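Local atomic coordinates of KLLA0E08119p (Kluyveromyces lactis, PDB entry 3VA7), a protein that probably carboxylates urea, using biotin, bicarbonate and ATP, as the first step in breaking urea down to ammonia and carbon dioxide. Residues A[668-674]-A[841-845]; A[683-687]-A[758-762]; A[707-711]-A[738-742]; A[846-852]-A[888-894]. One frame throughout, in Å; residues are numbered along the deposited sequence.

Contact 1 of 4, residues A[668-674]-A[841-845]; sequences TCGPHGS and RQAGD. With NA (sodium ion), chain K.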
loop_
_atom_site.group_PDB
_atom_site.type_symbol
_atom_site.label_atom_id
_atom_site.label_comp_id
_atom_site.label_asym_id
_atom_site.label_seq_id
_atom_site.Cartn_x
_atom_site.Cartn_y
_atom_site.Cartn_z
ATOM N N THR A 668 -12.190 -29.001 11.630
ATOM C CA THR A 668 -13.375 -29.105 12.457
ATOM C C THR A 668 -14.580 -29.007 11.537
ATOM O O THR A 668 -14.618 -28.148 10.680
ATOM C CB THR A 668 -13.412 -28.050 13.569
ATOM O OG1 THR A 668 -13.521 -26.743 13.011
ATOM C CG2 THR A 668 -12.151 -28.090 14.402
ATOM N N CYS A 669 -15.533 -29.917 11.686
ATOM C CA CYS A 669 -16.771 -29.899 10.924
ATOM C C CYS A 669 -17.549 -28.616 11.226
ATOM O O CYS A 669 -17.560 -28.184 12.369
ATOM C CB CYS A 669 -17.636 -31.118 11.291
ATOM S SG CYS A 669 -16.783 -32.707 11.200
ATOM N N GLY A 670 -18.199 -28.022 10.213
ATOM C CA GLY A 670 -18.907 -26.713 10.341
ATOM C C GLY A 670 -18.319 -25.482 9.639
ATOM O O GLY A 670 -17.117 -25.397 9.493
ATOM N N PRO A 671 -19.134 -24.461 9.332
ATOM C CA PRO A 671 -20.468 -24.270 9.865
ATOM C C PRO A 671 -21.543 -25.008 9.155
ATOM O O PRO A 671 -22.526 -25.408 9.785
ATOM C CB PRO A 671 -20.720 -22.781 9.702
ATOM C CG PRO A 671 -19.630 -22.248 8.972
ATOM C CD PRO A 671 -18.502 -23.185 8.992
ATOM N N HIS A 672 -21.399 -25.202 7.854
ATOM C CA HIS A 672 -22.575 -25.627 7.091
ATOM C C HIS A 672 -22.615 -27.108 6.650
ATOM O O HIS A 672 -23.493 -27.507 5.917
ATOM C CB HIS A 672 -22.872 -24.632 5.979
ATOM C CG HIS A 672 -22.943 -23.216 6.455
ATOM N ND1 HIS A 672 -23.944 -22.761 7.284
ATOM C CD2 HIS A 672 -22.124 -22.151 6.239
ATOM C CE1 HIS A 672 -23.741 -21.485 7.569
ATOM N NE2 HIS A 672 -22.640 -21.094 6.952
ATOM N N GLY A 673 -21.698 -27.930 7.168
ATOM C CA GLY A 673 -21.708 -29.394 6.872
ATOM C C GLY A 673 -22.889 -30.082 7.564
ATOM O O GLY A 673 -22.695 -31.002 8.353
ATOM N N SER A 674 -24.111 -29.637 7.267
ATOM C CA SER A 674 -25.316 -30.161 7.922
ATOM C C SER A 674 -26.386 -30.269 6.878
ATOM O O SER A 674 -26.260 -29.630 5.835
ATOM C CB SER A 674 -25.785 -29.216 9.002
ATOM O OG SER A 674 -26.094 -27.978 8.426
ATOM N N ARG A 841 -23.309 -22.358 15.341
ATOM C CA ARG A 841 -22.531 -23.319 14.558
ATOM C C ARG A 841 -21.038 -23.233 14.863
ATOM O O ARG A 841 -20.458 -22.148 15.054
ATOM C CB ARG A 841 -22.770 -23.215 13.045
ATOM C CG ARG A 841 -24.169 -22.906 12.668
ATOM C CD ARG A 841 -24.388 -22.668 11.178
ATOM N NE ARG A 841 -24.767 -23.929 10.610
ATOM C CZ ARG A 841 -25.979 -24.184 10.195
ATOM N NH1 ARG A 841 -26.904 -23.241 10.270
ATOM N NH2 ARG A 841 -26.250 -25.378 9.700
ATOM N N GLN A 842 -20.454 -24.410 14.977
ATOM C CA GLN A 842 -19.071 -24.502 15.199
ATOM C C GLN A 842 -18.396 -24.063 13.904
ATOM O O GLN A 842 -18.713 -24.586 12.841
ATOM C CB GLN A 842 -18.761 -25.970 15.453
ATOM C CG GLN A 842 -17.283 -26.302 15.456
ATOM C CD GLN A 842 -17.055 -27.755 15.820
ATOM O OE1 GLN A 842 -16.465 -28.076 16.863
ATOM N NE2 GLN A 842 -17.548 -28.646 14.968
ATOM N N ALA A 843 -17.441 -23.150 13.986
ATOM C CA ALA A 843 -16.818 -22.611 12.773
ATOM C C ALA A 843 -15.327 -22.457 12.933
ATOM O O ALA A 843 -14.798 -21.339 12.955
ATOM C CB ALA A 843 -17.469 -21.257 12.392
ATOM N N GLY A 844 -14.655 -23.577 13.055
ATOM C CA GLY A 844 -13.235 -23.567 13.296
ATOM C C GLY A 844 -12.884 -23.685 14.762
ATOM O O GLY A 844 -13.640 -23.354 15.640
ATOM N N ASP A 845 -11.734 -24.256 14.991
ATOM C CA ASP A 845 -10.965 -24.219 16.225
ATOM C C ASP A 845 -11.164 -22.870 17.065
ATOM O O ASP A 845 -11.012 -22.845 18.283
ATOM C CB ASP A 845 -9.523 -24.388 15.640
ATOM C CG ASP A 845 -8.504 -24.582 16.661
ATOM O OD1 ASP A 845 -8.021 -25.695 16.770
ATOM O OD2 ASP A 845 -8.103 -23.636 17.393
HETATM NA NA NA K . -6.758 -22.700 18.628
HETATM O O HOH W 1 -15.885 -25.840 12.254
HETATM O O HOH W 2 -5.482 -20.161 19.372
#
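Arg841 reaches from the end of strand 838-842 to grip the loop around Pro671. Its CB rests 3.9 Å from Pro671 CB, CG passes the carbonyl of that proline, and Arg841 CD comes 3.9 Å from His672 CE1. There the chain bends (chi3 93°), and Arg841 NE donates a hydrogen bond of 2.8 Å to Pro671 O, standing above the carbonyl plane. Only His672 ND1 stands over one face of the guanidinium, toward its rim and 3.6 Å from Arg841 NE; with the planes 47° apart this is no stack. Ser674 comes in at the guanidinium edge, its OG 2.9 Å from Arg841 NH2. Beyond the contact, NH1 pairs with Glu851 and NH2 with Asp676, two salt bridges that probably offset the buried charge. Gln842, extended along its whole length, hydrogen-bonds through NE2 to Cys669 O at 2.6 Å. Pro671 follows a cis peptide, and Gly670 before it passes so near Gln842 O that a side chain there would collide with this oxygen. Farther on, water 1 links Thr668 OG1 to Gly844 N, and Asp845 binds the sodium ion together with Glu764. The contact ties the carboxyltransferase A/B subdomains to C/D: strand 662-669 runs beside strand 756-762, strand 838-842 lies between strands 824-828 and 847-852, and helix 786-802 packs against Asp845.

Contact 2 of 4, residues A[683-687]-A[758-762]; sequences IEQFF and CQAVV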
loop_
_atom_site.group_PDB
_atom_site.type_symbol
_atom_site.label_atom_id
_atom_site.label_comp_id
_atom_site.label_asym_id
_atom_site.label_seq_id
_atom_site.Cartn_x
_atom_site.Cartn_y
_atom_site.Cartn_z
ATOM N N ILE A 683 -21.851 -34.829 2.145
ATOM C CA ILE A 683 -21.000 -34.723 3.347
ATOM C C ILE A 683 -20.040 -35.921 3.536
ATOM O O ILE A 683 -18.834 -35.746 3.821
ATOM C CB ILE A 683 -21.833 -34.552 4.630
ATOM C CG1 ILE A 683 -22.861 -33.416 4.452
ATOM C CG2 ILE A 683 -20.903 -34.354 5.808
ATOM C CD1 ILE A 683 -23.740 -33.101 5.725
ATOM N N GLU A 684 -20.571 -37.132 3.385
ATOM C CA GLU A 684 -19.723 -38.322 3.345
ATOM C C GLU A 684 -18.690 -38.198 2.243
ATOM O O GLU A 684 -17.488 -38.282 2.536
ATOM C CB GLU A 684 -20.512 -39.617 3.122
ATOM C CG GLU A 684 -21.892 -39.652 3.750
ATOM C CD GLU A 684 -22.488 -41.062 3.716
ATOM O OE1 GLU A 684 -21.755 -41.987 3.256
ATOM O OE2 GLU A 684 -23.666 -41.239 4.156
ATOM N N GLN A 685 -19.132 -37.991 0.992
ATOM C CA GLN A 685 -18.166 -37.936 -0.109
ATOM C C GLN A 685 -17.134 -36.871 0.159
ATOM O O GLN A 685 -15.978 -37.066 -0.210
ATOM C CB GLN A 685 -18.767 -37.554 -1.446
ATOM C CG GLN A 685 -20.029 -38.226 -1.881
ATOM C CD GLN A 685 -20.374 -37.785 -3.283
ATOM O OE1 GLN A 685 -19.469 -37.616 -4.125
ATOM N NE2 GLN A 685 -21.667 -37.593 -3.553
ATOM N N PHE A 686 -17.545 -35.760 0.796
ATOM C CA PHE A 686 -16.647 -34.638 1.066
ATOM C C PHE A 686 -15.422 -35.094 1.809
ATOM O O PHE A 686 -14.321 -34.647 1.491
ATOM C CB PHE A 686 -17.355 -33.495 1.821
ATOM C CG PHE A 686 -16.446 -32.333 2.199
ATOM C CD1 PHE A 686 -16.218 -31.278 1.301
ATOM C CD2 PHE A 686 -15.814 -32.294 3.435
ATOM C CE1 PHE A 686 -15.387 -30.166 1.623
ATOM C CE2 PHE A 686 -14.969 -31.224 3.779
ATOM C CZ PHE A 686 -14.777 -30.135 2.869
ATOM N N PHE A 687 -15.640 -35.967 2.808
ATOM C CA PHE A 687 -14.578 -36.480 3.699
ATOM C C PHE A 687 -13.982 -37.811 3.204
ATOM O O PHE A 687 -12.840 -38.146 3.555
ATOM C CB PHE A 687 -15.095 -36.662 5.114
ATOM C CG PHE A 687 -15.437 -35.368 5.842
ATOM C CD1 PHE A 687 -14.479 -34.694 6.598
ATOM C CD2 PHE A 687 -16.742 -34.878 5.853
ATOM C CE1 PHE A 687 -14.799 -33.520 7.332
ATOM C CE2 PHE A 687 -17.080 -33.695 6.567
ATOM C CZ PHE A 687 -16.110 -33.012 7.306
ATOM N N CYS A 758 -19.882 -22.497 3.902
ATOM C CA CYS A 758 -18.574 -23.122 4.187
ATOM C C CYS A 758 -18.851 -24.478 4.833
ATOM O O CYS A 758 -19.689 -24.581 5.767
ATOM C CB CYS A 758 -17.776 -22.280 5.165
ATOM S SG CYS A 758 -17.124 -20.702 4.509
ATOM N N GLN A 759 -18.142 -25.512 4.414
ATOM C CA GLN A 759 -18.474 -26.859 4.825
ATOM C C GLN A 759 -17.801 -27.185 6.147
ATOM O O GLN A 759 -18.444 -27.687 7.071
ATOM C CB GLN A 759 -18.114 -27.846 3.694
ATOM C CG GLN A 759 -17.826 -29.266 4.091
ATOM C CD GLN A 759 -19.055 -30.069 4.488
ATOM O OE1 GLN A 759 -20.127 -29.943 3.900
ATOM N NE2 GLN A 759 -18.898 -30.904 5.486
ATOM N N ALA A 760 -16.514 -26.885 6.244
ATOM C CA ALA A 760 -15.651 -27.297 7.352
ATOM C C ALA A 760 -14.568 -26.221 7.420
ATOM O O ALA A 760 -14.518 -25.380 6.506
ATOM C CB ALA A 760 -15.033 -28.647 7.069
ATOM N N VAL A 761 -13.723 -26.243 8.469
ATOM C CA VAL A 761 -12.630 -25.294 8.614
ATOM C C VAL A 761 -11.344 -25.986 9.101
ATOM O O VAL A 761 -11.307 -26.610 10.181
ATOM C CB VAL A 761 -12.963 -24.177 9.643
ATOM C CG1 VAL A 761 -11.799 -23.196 9.727
ATOM C CG2 VAL A 761 -14.348 -23.467 9.328
ATOM N N VAL A 762 -10.286 -25.850 8.303
ATOM C CA VAL A 762 -9.001 -26.364 8.607
ATOM C C VAL A 762 -8.625 -25.861 10.003
ATOM O O VAL A 762 -8.891 -24.654 10.348
ATOM C CB VAL A 762 -7.987 -25.891 7.546
ATOM C CG1 VAL A 762 -6.575 -26.291 7.950
ATOM C CG2 VAL A 762 -8.365 -26.440 6.157
#
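Ile683 and Gln759 mark the nearest backbone approach, CA to CA 8.4 Å; the axes of helix 683-687 and strand 758-762 come within 10.6 Å at their closest, 32° from parallel. Side chains bridge that distance. Gln759 bends at chi2 (73°) and lays its CG over the centre of the Phe686 ring, 3.4 Å from the centroid, a CH-pi contact almost along the ring normal. Ala760 CB adds to the packing 4.2 Å from Phe686 CE2. The amide goes on toward the helix: Gln759 NE2 sits 3.5 Å from Phe687 CE2, the amide plane 80° from that ring, and Ile683 CG2 flanks the same nitrogen. An alanine in place of Phe686 would probably open a gap beneath Gln759 and free its bent side chain to turn. Phe781 also touches Phe686, making this part of the aromatic packing between helix 680-688 and the sheet. The helix is thus held to the strand by shape and dispersion, not by polar bonds between them.

Contact 3 of 4, residues A[707-711]-A[738-742]; sequences PKPKW and FTGDE. With BTI (5-(hexahydro-2-oxo-1H-thieno[3,4-D]imidazol-6-yl)pentanal), chain B.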
loop_
_atom_site.group_PDB
_atom_site.type_symbol
_atom_site.label_atom_id
_atom_site.label_comp_id
_atom_site.label_asym_id
_atom_site.label_seq_id
_atom_site.Cartn_x
_atom_site.Cartn_y
_atom_site.Cartn_z
ATOM N N PRO A 707 -15.298 -33.786 -6.035
ATOM C CA PRO A 707 -16.695 -34.156 -6.328
ATOM C C PRO A 707 -17.624 -32.974 -6.217
ATOM O O PRO A 707 -17.424 -32.125 -5.375
ATOM C CB PRO A 707 -17.030 -35.179 -5.244
ATOM C CG PRO A 707 -16.026 -34.869 -4.068
ATOM C CD PRO A 707 -14.840 -34.153 -4.676
ATOM N N LYS A 708 -18.659 -32.954 -7.036
ATOM C CA LYS A 708 -19.574 -31.834 -7.123
ATOM C C LYS A 708 -20.635 -31.969 -6.073
ATOM O O LYS A 708 -21.022 -33.046 -5.781
ATOM C CB LYS A 708 -20.180 -31.765 -8.534
ATOM C CG LYS A 708 -19.123 -31.592 -9.643
ATOM C CD LYS A 708 -18.115 -30.410 -9.393
ATOM C CE LYS A 708 -16.880 -30.479 -10.309
ATOM N NZ LYS A 708 -17.229 -30.709 -11.778
ATOM N N PRO A 709 -21.116 -30.867 -5.490
ATOM C CA PRO A 709 -22.092 -30.980 -4.362
ATOM C C PRO A 709 -23.505 -31.393 -4.710
ATOM O O PRO A 709 -23.988 -31.131 -5.817
ATOM C CB PRO A 709 -22.134 -29.560 -3.754
ATOM C CG PRO A 709 -20.915 -28.871 -4.288
ATOM C CD PRO A 709 -20.613 -29.493 -5.646
ATOM N N LYS A 710 -24.167 -32.022 -3.750
ATOM C CA LYS A 710 -25.568 -32.275 -3.899
ATOM C C LYS A 710 -26.228 -31.443 -2.837
ATOM O O LYS A 710 -25.955 -31.588 -1.643
ATOM C CB LYS A 710 -25.902 -33.773 -3.758
ATOM C CG LYS A 710 -24.931 -34.732 -4.435
ATOM C CD LYS A 710 -25.271 -36.153 -4.085
ATOM C CE LYS A 710 -25.155 -37.055 -5.303
ATOM N NZ LYS A 710 -23.789 -37.508 -5.507
ATOM N N TRP A 711 -27.061 -30.532 -3.291
ATOM C CA TRP A 711 -27.636 -29.527 -2.442
ATOM C C TRP A 711 -28.979 -29.938 -1.818
ATOM O O TRP A 711 -29.778 -30.634 -2.415
ATOM C CB TRP A 711 -27.773 -28.230 -3.232
ATOM C CG TRP A 711 -26.471 -27.731 -3.753
ATOM C CD1 TRP A 711 -26.049 -27.731 -5.061
ATOM C CD2 TRP A 711 -25.391 -27.174 -2.993
ATOM N NE1 TRP A 711 -24.792 -27.183 -5.164
ATOM C CE2 TRP A 711 -24.365 -26.825 -3.913
ATOM C CE3 TRP A 711 -25.203 -26.890 -1.630
ATOM C CZ2 TRP A 711 -23.167 -26.220 -3.511
ATOM C CZ3 TRP A 711 -23.990 -26.284 -1.228
ATOM C CH2 TRP A 711 -22.988 -25.974 -2.167
ATOM N N PHE A 738 -17.617 -22.922 -0.468
ATOM C CA PHE A 738 -18.172 -23.420 -1.706
ATOM C C PHE A 738 -18.668 -22.256 -2.611
ATOM O O PHE A 738 -19.847 -21.838 -2.543
ATOM C CB PHE A 738 -19.279 -24.460 -1.419
ATOM C CG PHE A 738 -18.764 -25.879 -1.313
ATOM C CD1 PHE A 738 -18.314 -26.391 -0.101
ATOM C CD2 PHE A 738 -18.703 -26.704 -2.432
ATOM C CE1 PHE A 738 -17.782 -27.688 -0.026
ATOM C CE2 PHE A 738 -18.183 -27.987 -2.357
ATOM C CZ PHE A 738 -17.729 -28.477 -1.153
ATOM N N THR A 739 -17.784 -21.742 -3.475
ATOM C CA THR A 739 -18.159 -20.613 -4.342
ATOM C C THR A 739 -18.884 -21.235 -5.490
ATOM O O THR A 739 -18.262 -21.623 -6.469
ATOM C CB THR A 739 -16.933 -19.855 -4.864
ATOM O OG1 THR A 739 -16.183 -20.722 -5.742
ATOM C CG2 THR A 739 -16.049 -19.412 -3.710
ATOM N N GLY A 740 -20.199 -21.341 -5.385
ATOM C CA GLY A 740 -20.974 -22.198 -6.336
ATOM C C GLY A 740 -20.664 -23.695 -6.072
ATOM O O GLY A 740 -20.731 -24.155 -4.915
ATOM N N ASP A 741 -20.252 -24.426 -7.106
ATOM C CA ASP A 741 -20.113 -25.862 -7.046
ATOM C C ASP A 741 -18.639 -26.327 -6.811
ATOM O O ASP A 741 -18.322 -27.511 -6.822
ATOM C CB ASP A 741 -20.723 -26.476 -8.305
ATOM C CG ASP A 741 -22.231 -26.280 -8.382
ATOM O OD1 ASP A 741 -22.936 -26.727 -7.440
ATOM O OD2 ASP A 741 -22.739 -25.709 -9.390
ATOM N N GLU A 742 -17.756 -25.382 -6.561
ATOM C CA GLU A 742 -16.367 -25.688 -6.345
ATOM C C GLU A 742 -15.916 -24.962 -5.085
ATOM O O GLU A 742 -16.342 -23.819 -4.866
ATOM C CB GLU A 742 -15.559 -25.168 -7.497
ATOM C CG GLU A 742 -15.748 -25.946 -8.784
ATOM C CD GLU A 742 -15.320 -25.135 -9.988
ATOM O OE1 GLU A 742 -14.117 -24.904 -10.153
ATOM O OE2 GLU A 742 -16.199 -24.681 -10.744
HETATM C C11 BTI B . -9.111 -17.527 -4.872
HETATM O O11 BTI B . -9.786 -17.331 -5.929
HETATM C C10 BTI B . -9.667 -17.398 -3.421
HETATM C C9 BTI B . -11.114 -16.909 -3.444
HETATM C C8 BTI B . -11.883 -17.034 -2.136
HETATM C C7 BTI B . -13.419 -17.022 -2.275
HETATM C C2 BTI B . -13.982 -15.893 -3.113
HETATM S S1 BTI B . -13.570 -14.293 -2.482
HETATM C C6 BTI B . -14.936 -13.497 -3.251
HETATM C C5 BTI B . -16.026 -14.527 -3.456
HETATM N N3 BTI B . -16.901 -14.270 -2.342
HETATM C C3 BTI B . -16.850 -15.241 -1.470
HETATM O O3 BTI B . -17.594 -15.280 -0.383
HETATM N N2 BTI B . -16.010 -16.190 -1.829
HETATM C C4 BTI B . -15.499 -15.939 -3.171
HETATM O O HOH W 3 -16.433 -29.325 -6.145
#
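Lys708 and Asp741 bring the backbones closest, CA to CA 6.0 Å, where the irregular segment 707-711 passes a type II' turn running from Thr739 to Glu742. With CG beside the backbone N and anti to the carbonyl carbon (chi1 -59°), Trp711 turns its indole edge to the hairpin. Trp711 NE1 donates a nearly straight hydrogen bond of 3.0 Å to Asp741 OD1 (168°), which lies in the ring plane. Farther along this edge Trp711 CZ2 comes 3.5 Å from Gly740 O, and Trp711 CH2 nears Phe738 CB. The turn closes the beta hairpin of strands 735-739 and 742-746 in the carboxyltransferase A/B subdomains. Gly740 takes the turn's positive-phi position, and Thr739 just before it points CG2 at the bound biotin, 3.6 Å from BTI C4. A leucine replacing Trp711 would probably leave Asp741 without its N-H mate, less firmly oriented, and open a gap beside Pro709 and Phe738. Pro709 CG lies 3.5 Å from Phe738 CE2 and Pro709 CD 3.2 Å from Asp741 O, while its CB sits over one face of the Trp711 indole, toward the rim. Water 3 donates to both Pro707 O and Asp741 O, joining the two backbones. Lys708 lays CD near Asp741 O but sends NZ away to a salt bridge with Glu1148.

Contact 4 of 4, residues A[846-852]-A[888-894]; sequences RYILVEY and RSVLIEF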
loop_
_atom_site.group_PDB
_atom_site.type_symbol
_atom_site.label_atom_id
_atom_site.label_comp_id
_atom_site.label_asym_id
_atom_site.label_seq_id
_atom_site.Cartn_x
_atom_site.Cartn_y
_atom_site.Cartn_z
ATOM N N ARG A 846 -11.445 -21.748 16.382
ATOM C CA ARG A 846 -11.327 -20.389 16.966
ATOM C C ARG A 846 -12.628 -19.571 16.998
ATOM O O ARG A 846 -12.620 -18.396 17.401
ATOM C CB ARG A 846 -10.311 -19.531 16.186
ATOM C CG ARG A 846 -8.858 -19.708 16.583
ATOM C CD ARG A 846 -7.923 -19.011 15.661
ATOM N NE ARG A 846 -7.909 -19.684 14.363
ATOM C CZ ARG A 846 -7.159 -19.297 13.323
ATOM N NH1 ARG A 846 -6.346 -18.241 13.431
ATOM N NH2 ARG A 846 -7.181 -20.008 12.205
ATOM N N TYR A 847 -13.745 -20.151 16.573
ATOM C CA TYR A 847 -14.920 -19.324 16.484
ATOM C C TYR A 847 -16.169 -20.120 16.517
ATOM O O TYR A 847 -16.201 -21.290 16.075
ATOM C CB TYR A 847 -15.041 -18.669 15.109
ATOM C CG TYR A 847 -13.833 -18.172 14.381
ATOM C CD1 TYR A 847 -12.904 -19.066 13.766
ATOM C CD2 TYR A 847 -13.669 -16.804 14.230
ATOM C CE1 TYR A 847 -11.838 -18.588 13.069
ATOM C CE2 TYR A 847 -12.620 -16.297 13.506
ATOM C CZ TYR A 847 -11.722 -17.176 12.915
ATOM O OH TYR A 847 -10.718 -16.568 12.233
ATOM N N ILE A 848 -17.211 -19.413 16.938
ATOM C CA ILE A 848 -18.567 -19.910 16.916
ATOM C C ILE A 848 -19.339 -18.911 16.065
ATOM O O ILE A 848 -19.251 -17.709 16.276
ATOM C CB ILE A 848 -19.183 -19.950 18.370
ATOM C CG1 ILE A 848 -18.460 -21.000 19.281
ATOM C CG2 ILE A 848 -20.664 -20.162 18.337
ATOM C CD1 ILE A 848 -19.216 -21.302 20.690
ATOM N N LEU A 849 -20.068 -19.410 15.080
ATOM C CA LEU A 849 -20.915 -18.573 14.285
ATOM C C LEU A 849 -22.337 -18.524 14.875
ATOM O O LEU A 849 -22.962 -19.579 15.032
ATOM C CB LEU A 849 -20.918 -19.140 12.865
ATOM C CG LEU A 849 -21.740 -18.386 11.794
ATOM C CD1 LEU A 849 -21.129 -17.040 11.459
ATOM C CD2 LEU A 849 -21.921 -19.235 10.513
ATOM N N VAL A 850 -22.859 -17.332 15.166
ATOM C CA VAL A 850 -24.247 -17.177 15.691
ATOM C C VAL A 850 -25.149 -16.729 14.545
ATOM O O VAL A 850 -24.935 -15.655 13.951
ATOM C CB VAL A 850 -24.324 -16.070 16.824
ATOM C CG1 VAL A 850 -25.691 -15.918 17.376
ATOM C CG2 VAL A 850 -23.406 -16.368 17.949
ATOM N N GLU A 851 -26.157 -17.514 14.218
ATOM C CA GLU A 851 -27.058 -17.161 13.111
ATOM C C GLU A 851 -28.504 -16.849 13.525
ATOM O O GLU A 851 -29.196 -17.681 14.087
ATOM C CB GLU A 851 -27.083 -18.294 12.088
ATOM C CG GLU A 851 -25.790 -18.483 11.368
ATOM C CD GLU A 851 -25.911 -19.634 10.421
ATOM O OE1 GLU A 851 -26.819 -20.472 10.626
ATOM O OE2 GLU A 851 -25.108 -19.706 9.479
ATOM N N TYR A 852 -28.968 -15.661 13.224
ATOM C CA TYR A 852 -30.362 -15.329 13.516
ATOM C C TYR A 852 -31.407 -15.666 12.437
ATOM O O TYR A 852 -31.175 -15.526 11.228
ATOM C CB TYR A 852 -30.484 -13.852 13.892
ATOM C CG TYR A 852 -29.831 -13.503 15.210
ATOM C CD1 TYR A 852 -30.166 -14.186 16.415
ATOM C CD2 TYR A 852 -28.901 -12.513 15.273
ATOM C CE1 TYR A 852 -29.585 -13.829 17.625
ATOM C CE2 TYR A 852 -28.322 -12.163 16.476
ATOM C CZ TYR A 852 -28.656 -12.812 17.637
ATOM O OH TYR A 852 -28.009 -12.424 18.786
ATOM N N ARG A 888 -27.158 -11.468 9.018
ATOM C CA ARG A 888 -28.096 -11.966 10.007
ATOM C C ARG A 888 -27.339 -12.851 11.052
ATOM O O ARG A 888 -27.915 -13.719 11.702
ATOM C CB ARG A 888 -29.167 -12.785 9.281
ATOM C CG ARG A 888 -28.588 -13.989 8.588
ATOM C CD ARG A 888 -29.671 -14.779 7.966
ATOM N NE ARG A 888 -30.112 -15.920 8.768
ATOM C CZ ARG A 888 -29.598 -17.139 8.702
ATOM N NH1 ARG A 888 -28.588 -17.414 7.912
ATOM N NH2 ARG A 888 -30.111 -18.095 9.451
ATOM N N SER A 889 -26.041 -12.615 11.181
ATOM C CA SER A 889 -25.184 -13.459 11.952
ATOM C C SER A 889 -24.043 -12.620 12.512
ATOM O O SER A 889 -23.881 -11.428 12.164
ATOM C CB SER A 889 -24.626 -14.549 11.059
ATOM O OG SER A 889 -23.606 -13.923 10.281
ATOM N N VAL A 890 -23.250 -13.234 13.389
ATOM C CA VAL A 890 -22.037 -12.575 13.869
ATOM C C VAL A 890 -21.089 -13.667 14.185
ATOM O O VAL A 890 -21.468 -14.739 14.697
ATOM C CB VAL A 890 -22.263 -11.658 15.158
ATOM C CG1 VAL A 890 -23.060 -12.434 16.275
ATOM C CG2 VAL A 890 -20.920 -11.095 15.718
ATOM N N LEU A 891 -19.841 -13.442 13.868
ATOM C CA LEU A 891 -18.903 -14.502 14.112
ATOM C C LEU A 891 -18.081 -14.090 15.326
ATOM O O LEU A 891 -17.602 -12.964 15.405
ATOM C CB LEU A 891 -18.057 -14.728 12.870
ATOM C CG LEU A 891 -16.957 -15.745 13.035
ATOM C CD1 LEU A 891 -17.533 -17.159 13.008
ATOM C CD2 LEU A 891 -15.899 -15.515 11.994
ATOM N N ILE A 892 -17.940 -15.013 16.262
ATOM C CA ILE A 892 -17.290 -14.743 17.499
ATOM C C ILE A 892 -16.005 -15.527 17.593
ATOM O O ILE A 892 -16.034 -16.778 17.588
ATOM C CB ILE A 892 -18.220 -15.164 18.618
ATOM C CG1 ILE A 892 -19.298 -14.112 18.746
ATOM C CG2 ILE A 892 -17.470 -15.232 19.950
ATOM C CD1 ILE A 892 -20.553 -14.642 18.942
ATOM N N GLU A 893 -14.886 -14.804 17.658
ATOM C CA GLU A 893 -13.591 -15.458 17.726
ATOM C C GLU A 893 -13.172 -15.516 19.155
ATOM O O GLU A 893 -13.283 -14.492 19.892
ATOM C CB GLU A 893 -12.499 -14.765 16.896
ATOM C CG GLU A 893 -11.195 -15.588 16.785
ATOM C CD GLU A 893 -10.012 -14.844 16.114
ATOM O OE1 GLU A 893 -10.205 -13.774 15.525
ATOM O OE2 GLU A 893 -8.852 -15.323 16.195
ATOM N N PHE A 894 -12.687 -16.691 19.570
ATOM C CA PHE A 894 -12.185 -16.801 20.934
ATOM C C PHE A 894 -10.773 -17.337 21.065
ATOM O O PHE A 894 -10.179 -17.931 20.141
ATOM C CB PHE A 894 -13.147 -17.587 21.833
ATOM C CG PHE A 894 -13.466 -19.014 21.337
ATOM C CD1 PHE A 894 -12.948 -20.139 22.013
ATOM C CD2 PHE A 894 -14.312 -19.222 20.217
ATOM C CE1 PHE A 894 -13.254 -21.445 21.580
ATOM C CE2 PHE A 894 -14.625 -20.523 19.749
ATOM C CZ PHE A 894 -14.089 -21.638 20.430
HETATM O O HOH W 4 -6.382 -15.659 15.189
HETATM O O HOH W 5 -10.486 -13.955 12.255
#
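Leu891 fills the hollow between Tyr847 and Leu849 on one face of this antiparallel pair. Leu891 CD2 lies 3.4 Å from Tyr847 CD2, and Leu891 CD1 meets Leu849 CD1 at 3.9 Å, the two leucines crossing at about a right angle. Glu893 continues the row beyond, CB and CG lying along the tyrosine ring, and water 5 connects its OE1 with Tyr847 OH. On the opposite face the knobs are branched: Val850 sits between Val890 and Ile892, its CB 3.9 Å from Val890 CG1 and its CG2 3.5 Å from Ile892 CD1. Paired backbone hydrogen bonds at Ile848-Ile892 and Val850-Val890 hold the strands in register. Both ends are closed by large side chains. Phe894, with chi1 at 57°, turns the edge of its ring to the backbone at Tyr847 and Ile848, its CE2 3.9 Å from Ile848 CG1. At the other end Arg888 turns back to donate NE to Tyr852 O at 2.7 Å, one face of its guanidinium lying against Glu851 CB. Strands 838-842 and 880-885 flank the pair in a five-stranded antiparallel sheet of carboxyltransferase subdomains C and D; helix 901-912 packs on Ile848, Ile892 and Phe894, and helix 859-875 on Tyr852.

In the fold
All four contacts are buried, though contact 3 reaches nearest the surface, with Lys708 and Pro709 partly exposed. Contacts 1, 2 and 3 share the sheet containing strands 662-669, 756-762 and 735-739, and nest along the chain: 3 inside 2, 2 inside 1. Contact 1 alone crosses from the A/B to the C/D subdomains, where it meets contact 4 in the sheet of strands 838-842 and 847-852. Chemistry follows place: contact 2 sets aromatic rings against an alanine and a glutamine side chain, without polar bonds; contact 4 joins backbone bonds to aliphatic packing on both faces; the inter-subdomain joint is polar and charged. Phe738 of contact 3 packs on Phe686 and Gln759 of contact 2.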